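Local atomic coordinates of beta-1,4-exocellulase (Thermobifida fusca, PDB entry 4B4H), a protein that probably hydrolyses cellulose from its chain ends to release cellobiose, this chain being the catalytic domain of a larger glycoside hydrolase family 6 cellobiohydrolase. Residues Pro74-Val79 against Asn126-Ala131; Asp120-Glu125 against Ile177-Asn182; Ala186-Trp191 against Val260-Phe265; Asn228-Val233 against Asp318-Pro323. All coordinates share one frame; numbering follows the deposited sequence.

Contacts 1 and 2 share one part of the barrel, with centres 8 Å apart: strand 127-133 of contact 1 pairs with strand 180-185, which contact 2 enters through its preceding turn. Contact 1 is buried, parallel strand pairing with apolar packing on one face; contact 2, nearer the surface and away from the annotated sites, has small apolar touches, a weak amide bond and a water bridge. Contacts 3 and 4, also buried and with centres 9 Å apart, lie among the loops holding predicted substrate-binding residues. There buried polar chemistry dominates: a histidine-carboxylate pair in contact 3, an arginine network in contact 4. The backbones of A231 and E262 join these two.

Contact 1: Pro74-Val79 against Asn126-Ala131; sequences PLTIQV and NLRIVA
P74 and R128 run alongside each other in the same direction, and CB of P74 sits over the centre of one guanidinium face, 3.4 Å from R128 CZ. The arginine bends at chi2 (139°), which places CD 3.6 Å from OG1 of T76; that hydroxyl is hydrogen-bonded to P6 O, and R128 NH1 to the main-chain oxygens of P6 and E8. On this same face of the sheet, the methyls T76 CG2 and V130 CG2 meet at 3.7 Å, the two side chains crossing at a slant. The other face is purely apolar: L75 CD2 lies 4.1 Å from L127 CD1. Likewise V79 CG2 lies 4.1 Å from I129 CG2. Helices 59-70 and 103-121 pack against it, through L75 and I77 and through V79 and I129. At the loop end, N126 OD1 touches P74 CG at 3.4 Å, while its ND2 bonds to G72 O. Five backbone hydrogen bonds, beginning with L75 N to N126 O (2.8 Å), join the strands; the axes of the two short segments are inclined by 26°. Matching parallel directions and the intervening helix 103-121 define a beta-alpha-beta crossover, the repeating element of the distorted beta/alpha barrel of glycoside hydrolase family 6.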
loop_
_atom_site.group_PDB
_atom_site.type_symbol
_atom_site.label_atom_id
_atom_site.label_comp_id
_atom_site.label_asym_id
_atom_site.label_seq_id
_atom_site.Cartn_x
_atom_site.Cartn_y
_atom_site.Cartn_z
ATOM N N PRO A 74 -4.568 8.519 -23.933
ATOM C CA PRO A 74 -3.917 7.764 -22.850
ATOM C C PRO A 74 -4.813 7.525 -21.626
ATOM O O PRO A 74 -5.517 8.426 -21.195
ATOM C CB PRO A 74 -2.706 8.634 -22.494
ATOM C CG PRO A 74 -2.391 9.372 -23.762
ATOM C CD PRO A 74 -3.731 9.654 -24.384
ATOM N N LEU A 75 -4.793 6.299 -21.096
ATOM C CA LEU A 75 -5.515 5.940 -19.876
ATOM C C LEU A 75 -4.665 4.987 -19.041
ATOM O O LEU A 75 -3.899 4.199 -19.600
ATOM C CB LEU A 75 -6.890 5.315 -20.192
ATOM C CG LEU A 75 -7.774 4.985 -18.968
ATOM C CD1 LEU A 75 -9.247 5.301 -19.200
ATOM C CD2 LEU A 75 -7.605 3.527 -18.547
ATOM N N THR A 76 -4.862 5.044 -17.719
ATOM C CA THR A 76 -4.019 4.382 -16.746
ATOM C C THR A 76 -4.865 3.560 -15.781
ATOM O O THR A 76 -5.784 4.076 -15.132
ATOM C CB THR A 76 -3.168 5.433 -16.015
ATOM O OG1 THR A 76 -2.390 6.124 -16.990
ATOM C CG2 THR A 76 -2.230 4.796 -14.991
ATOM N N ILE A 77 -4.555 2.265 -15.735
ATOM C CA ILE A 77 -5.183 1.293 -14.823
ATOM C C ILE A 77 -4.113 0.735 -13.887
ATOM O O ILE A 77 -3.008 0.387 -14.316
ATOM C CB ILE A 77 -5.897 0.124 -15.564
ATOM C CG1 ILE A 77 -6.591 -0.821 -14.567
ATOM C CG2 ILE A 77 -4.915 -0.661 -16.436
ATOM C CD1 ILE A 77 -7.486 -1.882 -15.179
ATOM N N GLN A 78 -4.472 0.624 -12.633
ATOM C CA GLN A 78 -3.533 0.130 -11.672
ATOM C C GLN A 78 -3.885 -1.323 -11.310
ATOM O O GLN A 78 -4.934 -1.605 -11.113
ATOM C CB GLN A 78 -3.549 1.008 -10.413
ATOM C CG GLN A 78 -3.225 2.467 -10.600
ATOM C CD GLN A 78 -3.652 3.274 -9.420
ATOM O OE1 GLN A 78 -4.709 3.777 -9.368
ATOM N NE2 GLN A 78 -2.798 3.372 -8.483
ATOM N N VAL A 79 -2.907 -2.181 -11.343
ATOM C CA VAL A 79 -3.097 -3.601 -11.058
ATOM C C VAL A 79 -2.165 -3.972 -9.904
ATOM O O VAL A 79 -0.965 -3.741 -9.989
ATOM C CB VAL A 79 -2.754 -4.467 -12.305
ATOM C CG1 VAL A 79 -2.714 -5.944 -11.939
ATOM C CG2 VAL A 79 -3.749 -4.266 -13.448
ATOM N N ASN A 126 -1.907 3.630 -26.095
ATOM C CA ASN A 126 -2.339 4.629 -25.129
ATOM C C ASN A 126 -2.860 4.054 -23.810
ATOM O O ASN A 126 -3.373 4.796 -22.982
ATOM C CB ASN A 126 -3.350 5.604 -25.770
ATOM C CG ASN A 126 -2.673 6.777 -26.484
ATOM O OD1 ASN A 126 -1.543 7.153 -26.162
ATOM N ND2 ASN A 126 -3.377 7.376 -27.443
ATOM N N LEU A 127 -2.740 2.736 -23.616
ATOM C CA LEU A 127 -3.050 2.132 -22.322
ATOM C C LEU A 127 -1.784 2.022 -21.485
ATOM O O LEU A 127 -0.774 1.491 -21.943
ATOM C CB LEU A 127 -3.690 0.748 -22.476
ATOM C CG LEU A 127 -4.098 0.039 -21.180
ATOM C CD1 LEU A 127 -5.188 0.800 -20.448
ATOM C CD2 LEU A 127 -4.506 -1.390 -21.479
ATOM N N ARG A 128 -1.852 2.513 -20.252
ATOM C CA ARG A 128 -0.717 2.444 -19.337
ATOM C C ARG A 128 -1.143 1.552 -18.184
ATOM O O ARG A 128 -2.173 1.805 -17.549
ATOM C CB ARG A 128 -0.348 3.857 -18.870
ATOM C CG ARG A 128 0.317 4.699 -19.950
ATOM C CD ARG A 128 -0.216 6.110 -19.908
ATOM N NE ARG A 128 0.236 6.905 -21.047
ATOM C CZ ARG A 128 0.368 8.228 -21.010
ATOM N NH1 ARG A 128 0.103 8.890 -19.884
ATOM N NH2 ARG A 128 0.766 8.890 -22.087
ATOM N N ILE A 129 -0.398 0.466 -17.966
ATOM C CA ILE A 129 -0.686 -0.435 -16.864
ATOM C C ILE A 129 0.371 -0.160 -15.812
ATOM O O ILE A 129 1.536 -0.434 -16.033
ATOM C CB ILE A 129 -0.614 -1.915 -17.295
ATOM C CG1 ILE A 129 -1.565 -2.189 -18.468
ATOM C CG2 ILE A 129 -0.948 -2.857 -16.141
ATOM C CD1 ILE A 129 -1.516 -3.617 -18.977
ATOM N N VAL A 130 -0.055 0.413 -14.687
ATOM C CA VAL A 130 0.817 0.621 -13.537
ATOM C C VAL A 130 0.598 -0.599 -12.643
ATOM O O VAL A 130 -0.531 -0.862 -12.256
ATOM C CB VAL A 130 0.439 1.912 -12.780
ATOM C CG1 VAL A 130 1.171 1.995 -11.454
ATOM C CG2 VAL A 130 0.745 3.134 -13.626
ATOM N N ALA A 131 1.676 -1.364 -12.406
ATOM C CA ALA A 131 1.631 -2.592 -11.614
ATOM C C ALA A 131 2.279 -2.340 -10.263
ATOM O O ALA A 131 3.440 -1.892 -10.184
ATOM C CB ALA A 131 2.358 -3.708 -12.350
#

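Contact 2: Asp120-Glu125 against Ile177-Asn182; sequences DFADYE and IPNVYN
N179 reaches across to the backbone of F121 and A122, where two type I beta turns meet at the rim of the beta/alpha barrel: F121-Y124 lies where the chain leaves the helix that begins at residue 103, and I177-V180 leads into strand 180-185. The asparagine holds CG between its own backbone N and carbonyl carbon (chi1 60°), and its amide is directed at the other turn. ND2 makes a weak hydrogen bond to F121 O at 3.4 Å, the same carbonyl that accepts Y124 N and closes the first turn; ND2 also makes a weak bond to L127 O on the neighbouring strand. The amide's other arm, OD1, rests 3.6 Å from A122 CA. A122 itself points its methyl at the second turn, with CB 3.6 Å from P178 CG, at the outer corner of the proline ring, and 4.3 Å from I177 CG2. The two aromatic residues of the first turn face elsewhere. F121 packs its ring on helix 59-70 at L63, E64 and V67, and Y124 bonds through OH to S70 OG. E125 starts out away from the second turn, but its chain bends at chi2 (66°), which carries CD round. A single water then donates to E125 OE2 at 3.1 Å and to P178 O, also at 3.1 Å.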
loop_
_atom_site.group_PDB
_atom_site.type_symbol
_atom_site.label_atom_id
_atom_site.label_comp_id
_atom_site.label_asym_id
_atom_site.label_seq_id
_atom_site.Cartn_x
_atom_site.Cartn_y
_atom_site.Cartn_z
ATOM N N ASP A 120 -0.860 -9.119 -24.484
ATOM C CA ASP A 120 -1.894 -8.916 -25.497
ATOM C C ASP A 120 -2.172 -7.431 -25.623
ATOM O O ASP A 120 -2.162 -6.872 -26.725
ATOM C CB ASP A 120 -3.195 -9.620 -25.121
ATOM C CG ASP A 120 -3.079 -11.131 -25.150
ATOM O OD1 ASP A 120 -2.233 -11.669 -25.897
ATOM O OD2 ASP A 120 -3.845 -11.780 -24.415
ATOM N N PHE A 121 -2.378 -6.790 -24.476
ATOM C CA PHE A 121 -2.781 -5.394 -24.439
ATOM C C PHE A 121 -1.703 -4.362 -24.814
ATOM O O PHE A 121 -2.006 -3.185 -24.991
ATOM C CB PHE A 121 -3.484 -5.097 -23.107
ATOM C CG PHE A 121 -4.842 -5.753 -22.999
ATOM C CD1 PHE A 121 -4.971 -7.080 -22.581
ATOM C CD2 PHE A 121 -5.993 -5.061 -23.378
ATOM C CE1 PHE A 121 -6.220 -7.686 -22.512
ATOM C CE2 PHE A 121 -7.240 -5.665 -23.322
ATOM C CZ PHE A 121 -7.360 -6.975 -22.876
ATOM N N ALA A 122 -0.459 -4.815 -24.982
ATOM C CA ALA A 122 0.644 -3.951 -25.384
ATOM C C ALA A 122 0.405 -3.341 -26.759
ATOM O O ALA A 122 0.997 -2.312 -27.099
ATOM C CB ALA A 122 1.955 -4.722 -25.378
ATOM N N ASP A 123 -0.475 -3.983 -27.527
ATOM C CA ASP A 123 -0.844 -3.537 -28.868
ATOM C C ASP A 123 -1.600 -2.205 -28.884
ATOM O O ASP A 123 -1.671 -1.538 -29.918
ATOM C CB ASP A 123 -1.624 -4.631 -29.618
ATOM C CG ASP A 123 -3.015 -4.900 -29.038
ATOM O OD1 ASP A 123 -3.279 -4.618 -27.845
ATOM O OD2 ASP A 123 -3.857 -5.422 -29.803
ATOM N N TYR A 124 -2.162 -1.828 -27.741
ATOM C CA TYR A 124 -2.806 -0.534 -27.603
ATOM C C TYR A 124 -1.882 0.450 -26.903
ATOM O O TYR A 124 -1.682 0.370 -25.687
ATOM C CB TYR A 124 -4.158 -0.655 -26.892
ATOM C CG TYR A 124 -4.838 0.680 -26.662
ATOM C CD1 TYR A 124 -4.807 1.681 -27.639
ATOM C CD2 TYR A 124 -5.522 0.936 -25.480
ATOM C CE1 TYR A 124 -5.414 2.905 -27.428
ATOM C CE2 TYR A 124 -6.143 2.158 -25.260
ATOM C CZ TYR A 124 -6.090 3.134 -26.240
ATOM O OH TYR A 124 -6.703 4.348 -26.034
ATOM N N GLU A 125 -1.341 1.386 -27.683
ATOM C CA GLU A 125 -0.259 2.268 -27.234
ATOM C C GLU A 125 -0.658 3.183 -26.084
ATOM O O GLU A 125 0.155 3.485 -25.212
ATOM C CB GLU A 125 0.271 3.116 -28.397
ATOM C CG GLU A 125 1.511 3.935 -28.045
ATOM C CD GLU A 125 2.715 3.064 -27.740
ATOM O OE1 GLU A 125 3.042 2.191 -28.574
ATOM O OE2 GLU A 125 3.335 3.238 -26.668
ATOM N N ILE A 177 7.312 -5.879 -20.783
ATOM C CA ILE A 177 6.093 -5.476 -21.508
ATOM C C ILE A 177 6.091 -3.942 -21.694
ATOM O O ILE A 177 6.264 -3.190 -20.732
ATOM C CB ILE A 177 4.835 -5.990 -20.755
ATOM C CG1 ILE A 177 5.017 -7.482 -20.399
ATOM C CG2 ILE A 177 3.558 -5.797 -21.557
ATOM C CD1 ILE A 177 3.819 -8.177 -19.795
ATOM N N PRO A 178 5.937 -3.474 -22.947
ATOM C CA PRO A 178 6.173 -2.059 -23.284
ATOM C C PRO A 178 5.349 -1.014 -22.545
ATOM O O PRO A 178 5.853 0.087 -22.316
ATOM C CB PRO A 178 5.876 -1.986 -24.787
ATOM C CG PRO A 178 5.177 -3.242 -25.138
ATOM C CD PRO A 178 5.561 -4.271 -24.127
ATOM N N ASN A 179 4.106 -1.320 -22.198
ATOM C CA ASN A 179 3.265 -0.303 -21.540
ATOM C C ASN A 179 2.936 -0.668 -20.090
ATOM O O ASN A 179 1.905 -0.283 -19.556
ATOM C CB ASN A 179 2.004 -0.023 -22.376
ATOM C CG ASN A 179 1.159 -1.264 -22.577
ATOM O OD1 ASN A 179 1.614 -2.370 -22.306
ATOM N ND2 ASN A 179 -0.080 -1.090 -23.044
ATOM N N VAL A 180 3.826 -1.433 -19.472
ATOM C CA VAL A 180 3.694 -1.757 -18.048
ATOM C C VAL A 180 4.730 -0.964 -17.244
ATOM O O VAL A 180 5.905 -0.878 -17.623
ATOM C CB VAL A 180 3.760 -3.292 -17.799
ATOM C CG1 VAL A 180 3.576 -3.612 -16.322
ATOM C CG2 VAL A 180 2.658 -3.970 -18.578
ATOM N N TYR A 181 4.257 -0.354 -16.157
ATOM C CA TYR A 181 5.067 0.496 -15.297
ATOM C C TYR A 181 5.084 -0.091 -13.889
ATOM O O TYR A 181 4.116 0.032 -13.141
ATOM C CB TYR A 181 4.499 1.935 -15.310
ATOM C CG TYR A 181 4.511 2.574 -16.701
ATOM C CD1 TYR A 181 3.569 2.208 -17.675
ATOM C CD2 TYR A 181 5.457 3.536 -17.034
ATOM C CE1 TYR A 181 3.592 2.775 -18.949
ATOM C CE2 TYR A 181 5.474 4.111 -18.300
ATOM C CZ TYR A 181 4.542 3.724 -19.245
ATOM O OH TYR A 181 4.560 4.298 -20.504
ATOM N N ASN A 182 6.220 -0.678 -13.525
ATOM C CA ASN A 182 6.346 -1.375 -12.236
ATOM C C ASN A 182 6.701 -0.465 -11.087
ATOM O O ASN A 182 7.710 0.216 -11.134
ATOM C CB ASN A 182 7.467 -2.423 -12.320
ATOM C CG ASN A 182 7.130 -3.607 -13.217
ATOM O OD1 ASN A 182 5.978 -4.025 -13.341
ATOM N ND2 ASN A 182 8.147 -4.137 -13.866
HETATM O O HOH W 1 4.886 2.348 -24.136
#

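Contact 3: Ala186-Trp191 against Val260-Phe265; sequences AAHHGW and VDELSF
H189 and E262 meet through two hydrogen bonds that converge on one carboxylate oxygen. The backbone N of H189 gives a nearly straight bond to OE2 of E262 (2.7 Å, 171°), using the syn lone pair. Chi1 of H189 (83°) puts CG between the backbone N and the carbonyl carbon. From the ring, ND1 donates to the same OE2 on its anti side at 2.7 Å, the oxygen lying near the imidazole plane. The second oxygen, E262 OE1, is hydrogen-bonded to S224 OG. A further polar group belongs to helix 262-276: D261 is its N-cap, and OD1 accepts both S264 N (3.2 Å) and S264 OG (2.7 Å), from opposite faces of the carboxylate. H188 holds the N-cap position of helix 189-192, beyond barrel strand 180-185, and the contact joins two helix starts beside H188 and W191, residues predicted to bind substrate. Contacts with the rings follow. CA of H189 lies over the face of the F265 ring in a CH-pi contact, 4.0 Å from its centroid and 10° off the normal. A186 O approaches the edge of that ring, 3.7 Å from CE2. The imidazole of H189 has D261 N above one face, 3.2 Å from its plane and offset toward the rim.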
loop_
_atom_site.group_PDB
_atom_site.type_symbol
_atom_site.label_atom_id
_atom_site.label_comp_id
_atom_site.label_asym_id
_atom_site.label_seq_id
_atom_site.Cartn_x
_atom_site.Cartn_y
_atom_site.Cartn_z
ATOM N N ALA A 186 6.948 -0.074 -0.971
ATOM C CA ALA A 186 8.011 0.425 -0.097
ATOM C C ALA A 186 7.482 0.706 1.310
ATOM O O ALA A 186 7.911 1.658 1.995
ATOM C CB ALA A 186 8.601 1.693 -0.709
ATOM N N ALA A 187 6.544 -0.140 1.729
ATOM C CA ALA A 187 5.954 -0.047 3.057
ATOM C C ALA A 187 5.479 1.388 3.343
ATOM O O ALA A 187 4.866 2.052 2.486
ATOM C CB ALA A 187 6.966 -0.497 4.115
ATOM N N HIS A 188 5.751 1.851 4.558
ATOM C CA HIS A 188 5.387 3.215 4.990
ATOM C C HIS A 188 6.324 3.675 6.076
ATOM O O HIS A 188 7.126 2.888 6.590
ATOM C CB HIS A 188 3.910 3.303 5.394
ATOM C CG HIS A 188 3.560 2.517 6.630
ATOM N ND1 HIS A 188 3.307 3.109 7.807
ATOM C CD2 HIS A 188 3.403 1.146 6.835
ATOM C CE1 HIS A 188 3.016 2.177 8.726
ATOM N NE2 HIS A 188 3.080 0.972 8.132
ATOM N N HIS A 189 6.255 4.959 6.416
ATOM C CA HIS A 189 7.291 5.556 7.257
ATOM C C HIS A 189 7.269 4.998 8.647
ATOM O O HIS A 189 8.325 4.875 9.286
ATOM C CB HIS A 189 7.246 7.090 7.214
ATOM C CG HIS A 189 6.244 7.717 8.152
ATOM N ND1 HIS A 189 4.979 8.012 7.784
ATOM C CD2 HIS A 189 6.376 8.140 9.468
ATOM C CE1 HIS A 189 4.332 8.580 8.829
ATOM N NE2 HIS A 189 5.192 8.660 9.850
ATOM N N GLY A 190 6.082 4.629 9.120
ATOM C CA GLY A 190 5.928 3.969 10.412
ATOM C C GLY A 190 6.390 2.522 10.450
ATOM O O GLY A 190 6.110 1.820 11.412
ATOM N N TRP A 191 7.073 2.066 9.404
ATOM C CA TRP A 191 7.668 0.733 9.380
ATOM C C TRP A 191 9.155 0.812 9.157
ATOM O O TRP A 191 9.931 0.227 9.917
ATOM C CB TRP A 191 7.007 -0.122 8.297
ATOM C CG TRP A 191 7.407 -1.583 8.228
ATOM C CD1 TRP A 191 8.473 -2.239 8.860
ATOM C CD2 TRP A 191 6.771 -2.611 7.409
ATOM N NE1 TRP A 191 8.504 -3.568 8.516
ATOM C CE2 TRP A 191 7.513 -3.856 7.646
ATOM C CE3 TRP A 191 5.688 -2.629 6.543
ATOM C CZ2 TRP A 191 7.164 -5.045 7.024
ATOM C CZ3 TRP A 191 5.344 -3.830 5.926
ATOM C CH2 TRP A 191 6.071 -5.009 6.155
ATOM N N VAL A 260 7.564 11.899 10.255
ATOM C CA VAL A 260 6.207 11.895 10.809
ATOM C C VAL A 260 5.108 11.766 9.732
ATOM O O VAL A 260 3.914 11.782 10.041
ATOM C CB VAL A 260 5.923 13.170 11.648
ATOM C CG1 VAL A 260 6.959 13.333 12.746
ATOM C CG2 VAL A 260 5.887 14.421 10.771
ATOM N N ASP A 261 5.518 11.662 8.471
ATOM C CA ASP A 261 4.565 11.555 7.357
ATOM C C ASP A 261 5.173 10.870 6.132
ATOM O O ASP A 261 6.378 10.651 6.065
ATOM C CB ASP A 261 3.938 12.922 7.026
ATOM C CG ASP A 261 4.961 13.984 6.653
ATOM O OD1 ASP A 261 5.950 13.681 5.948
ATOM O OD2 ASP A 261 4.748 15.143 7.057
ATOM N N GLU A 262 4.327 10.547 5.158
ATOM C CA GLU A 262 4.742 9.762 3.997
ATOM C C GLU A 262 5.522 10.566 2.966
ATOM O O GLU A 262 6.439 10.046 2.324
ATOM C CB GLU A 262 3.525 9.115 3.327
ATOM C CG GLU A 262 2.894 7.980 4.124
ATOM C CD GLU A 262 3.866 6.836 4.352
ATOM O OE1 GLU A 262 4.173 6.107 3.400
ATOM O OE2 GLU A 262 4.363 6.680 5.485
ATOM N N LEU A 263 5.162 11.831 2.798
ATOM C CA LEU A 263 5.798 12.614 1.766
ATOM C C LEU A 263 7.281 12.846 2.054
ATOM O O LEU A 263 8.125 12.640 1.170
ATOM C CB LEU A 263 5.062 13.931 1.531
ATOM C CG LEU A 263 5.664 14.785 0.411
ATOM C CD1 LEU A 263 5.605 14.109 -0.945
ATOM C CD2 LEU A 263 4.981 16.143 0.343
ATOM N N SER A 264 7.600 13.259 3.284
ATOM C CA SER A 264 8.996 13.435 3.663
ATOM C C SER A 264 9.760 12.146 3.416
ATOM O O SER A 264 10.860 12.157 2.882
ATOM C CB SER A 264 9.115 13.827 5.132
ATOM O OG SER A 264 8.526 12.844 5.964
ATOM N N PHE A 265 9.134 11.038 3.808
ATOM C CA PHE A 265 9.694 9.703 3.693
ATOM C C PHE A 265 10.012 9.297 2.246
ATOM O O PHE A 265 11.169 9.009 1.923
ATOM C CB PHE A 265 8.759 8.702 4.391
ATOM C CG PHE A 265 9.074 7.249 4.114
ATOM C CD1 PHE A 265 10.248 6.664 4.579
ATOM C CD2 PHE A 265 8.182 6.469 3.384
ATOM C CE1 PHE A 265 10.509 5.322 4.337
ATOM C CE2 PHE A 265 8.443 5.135 3.128
ATOM C CZ PHE A 265 9.610 4.563 3.598
#

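Contact 4: Asn228-Val233 against Asp318-Pro323; sequences NYSATV and DRRIHP
R320 lays one face of its guanidinium on Y229 and turns its NH groups to N228 and S230. CB of Y229 lies 3.7 Å above the plane, over the centre of that face; P323 CA is over the opposite face, offset toward the rim. In the guanidinium plane, at the edge, S230 OG takes a weak hydrogen bond from NH2 of R320 at 2.9 Å. NH1 comes within 2.7 Å of N228 OD1, but the bond is bent (127°) and weak, the two side chains crossing at about a right angle with the amide and guanidinium planes 64° apart. N228 OD1 also accepts Y229 N.

D318 positions the arginine. It is gripped side-on, NE of R320 on OD1 at 2.9 Å and NH2 on OD2 at 2.8 Å, both bonds nearly straight and on the syn side of the carboxylate. The bend at chi3 of R320 (-71°) places NE for this. OD1 accepts R320 N as well, an Asx turn that ties the side chain of D318 to the backbone of R320. Two waters span the segments: one links N228 ND2 to P323 O, the other accepts from A231 N and donates to D318 OD2.

Farther out, R320 NH1 bonds to N325 O, S230 OG to H188 ND1, and Y229 OH to D359. N228 and H188 are predicted to bind substrate and D359 to be the proton acceptor. R320, salt-bridged within its own loop, thus meets 228-233 through two weak bonds and face packing beside what is probably the active-site cleft of a family 6 cellobiohydrolase.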
loop_
_atom_site.group_PDB
_atom_site.type_symbol
_atom_site.label_atom_id
_atom_site.label_comp_id
_atom_site.label_asym_id
_atom_site.label_seq_id
_atom_site.Cartn_x
_atom_site.Cartn_y
_atom_site.Cartn_z
ATOM N N ASN A 228 -2.708 1.446 3.573
ATOM C CA ASN A 228 -2.446 1.882 4.952
ATOM C C ASN A 228 -3.043 3.265 5.218
ATOM O O ASN A 228 -3.934 3.727 4.497
ATOM C CB ASN A 228 -0.927 1.832 5.287
ATOM C CG ASN A 228 -0.630 1.501 6.756
ATOM O OD1 ASN A 228 -0.802 2.333 7.644
ATOM N ND2 ASN A 228 -0.121 0.286 6.998
ATOM N N TYR A 229 -2.589 3.887 6.292
ATOM C CA TYR A 229 -3.314 5.037 6.845
ATOM C C TYR A 229 -2.393 6.193 7.259
ATOM O O TYR A 229 -2.863 7.181 7.819
ATOM C CB TYR A 229 -4.157 4.598 8.055
ATOM C CG TYR A 229 -5.182 3.507 7.784
ATOM C CD1 TYR A 229 -4.854 2.144 7.915
ATOM C CD2 TYR A 229 -6.494 3.823 7.431
ATOM C CE1 TYR A 229 -5.791 1.146 7.672
ATOM C CE2 TYR A 229 -7.424 2.826 7.187
ATOM C CZ TYR A 229 -7.076 1.485 7.335
ATOM O OH TYR A 229 -8.031 0.523 7.103
ATOM N N SER A 230 -1.097 6.076 6.980
ATOM C CA SER A 230 -0.100 7.062 7.388
ATOM C C SER A 230 -0.346 8.362 6.636
ATOM O O SER A 230 -0.801 8.330 5.490
ATOM C CB SER A 230 1.326 6.540 7.193
ATOM O OG SER A 230 1.692 5.701 8.290
ATOM N N ALA A 231 -0.125 9.484 7.310
ATOM C CA ALA A 231 -0.446 10.800 6.775
ATOM C C ALA A 231 0.500 11.186 5.642
ATOM O O ALA A 231 1.697 10.932 5.742
ATOM C CB ALA A 231 -0.411 11.842 7.888
ATOM N N THR A 232 -0.040 11.800 4.576
ATOM C CA THR A 232 0.787 12.333 3.484
ATOM C C THR A 232 1.707 13.430 4.024
ATOM O O THR A 232 2.938 13.313 3.932
ATOM C CB THR A 232 -0.065 12.891 2.336
ATOM O OG1 THR A 232 -0.937 11.878 1.841
ATOM C CG2 THR A 232 0.833 13.333 1.210
ATOM N N VAL A 233 1.089 14.482 4.573
ATOM C CA VAL A 233 1.800 15.496 5.366
ATOM C C VAL A 233 1.087 15.619 6.721
ATOM O O VAL A 233 -0.127 15.531 6.783
ATOM C CB VAL A 233 1.856 16.879 4.664
ATOM C CG1 VAL A 233 2.628 17.881 5.516
ATOM C CG2 VAL A 233 2.472 16.777 3.266
ATOM N N ASP A 318 -3.074 11.677 11.780
ATOM C CA ASP A 318 -3.078 10.224 11.931
ATOM C C ASP A 318 -3.292 9.938 13.409
ATOM O O ASP A 318 -2.359 10.114 14.213
ATOM C CB ASP A 318 -1.740 9.649 11.448
ATOM C CG ASP A 318 -1.681 8.121 11.493
ATOM O OD1 ASP A 318 -2.545 7.455 12.115
ATOM O OD2 ASP A 318 -0.726 7.589 10.893
ATOM N N ARG A 319 -4.508 9.514 13.761
ATOM C CA ARG A 319 -4.909 9.332 15.161
ATOM C C ARG A 319 -4.762 7.900 15.669
ATOM O O ARG A 319 -5.243 7.561 16.751
ATOM C CB ARG A 319 -6.345 9.803 15.385
ATOM C CG ARG A 319 -6.564 11.260 15.027
ATOM C CD ARG A 319 -7.884 11.747 15.606
ATOM N NE ARG A 319 -8.996 10.877 15.220
ATOM C CZ ARG A 319 -9.718 11.016 14.112
ATOM N NH1 ARG A 319 -9.487 12.040 13.293
ATOM N NH2 ARG A 319 -10.705 10.174 13.840
ATOM N N ARG A 320 -4.079 7.055 14.918
ATOM C CA ARG A 320 -3.954 5.663 15.330
ATOM C C ARG A 320 -3.209 5.510 16.658
ATOM O O ARG A 320 -2.485 6.395 17.083
ATOM C CB ARG A 320 -3.247 4.876 14.253
ATOM C CG ARG A 320 -4.114 4.607 13.047
ATOM C CD ARG A 320 -3.329 3.823 12.021
ATOM N NE ARG A 320 -2.292 4.632 11.391
ATOM C CZ ARG A 320 -1.380 4.155 10.548
ATOM N NH1 ARG A 320 -1.335 2.851 10.266
ATOM N NH2 ARG A 320 -0.495 4.979 10.000
ATOM N N ILE A 321 -3.364 4.353 17.297
ATOM C CA ILE A 321 -2.653 4.115 18.559
ATOM C C ILE A 321 -1.161 3.913 18.286
ATOM O O ILE A 321 -0.311 4.359 19.056
ATOM C CB ILE A 321 -3.251 2.926 19.361
ATOM C CG1 ILE A 321 -4.720 3.228 19.718
ATOM C CG2 ILE A 321 -2.433 2.640 20.622
ATOM C CD1 ILE A 321 -5.501 2.078 20.327
ATOM N N HIS A 322 -0.860 3.263 17.166
ATOM C CA HIS A 322 0.491 2.873 16.806
ATOM C C HIS A 322 0.543 2.725 15.313
ATOM O O HIS A 322 -0.435 2.270 14.726
ATOM C CB HIS A 322 0.793 1.524 17.428
ATOM C CG HIS A 322 2.228 1.112 17.316
ATOM N ND1 HIS A 322 2.715 0.455 16.253
ATOM C CD2 HIS A 322 3.293 1.264 18.205
ATOM C CE1 HIS A 322 4.022 0.216 16.432
ATOM N NE2 HIS A 322 4.375 0.700 17.627
ATOM N N PRO A 323 1.673 3.101 14.670
ATOM C CA PRO A 323 1.705 3.006 13.197
ATOM C C PRO A 323 1.634 1.581 12.628
ATOM O O PRO A 323 1.322 1.418 11.456
ATOM C CB PRO A 323 3.014 3.720 12.811
ATOM C CG PRO A 323 3.847 3.716 14.037
ATOM C CD PRO A 323 2.913 3.685 15.216
HETATM O O HOH W 2 0.570 -0.217 9.432
HETATM O O HOH W 3 1.180 9.181 9.768
#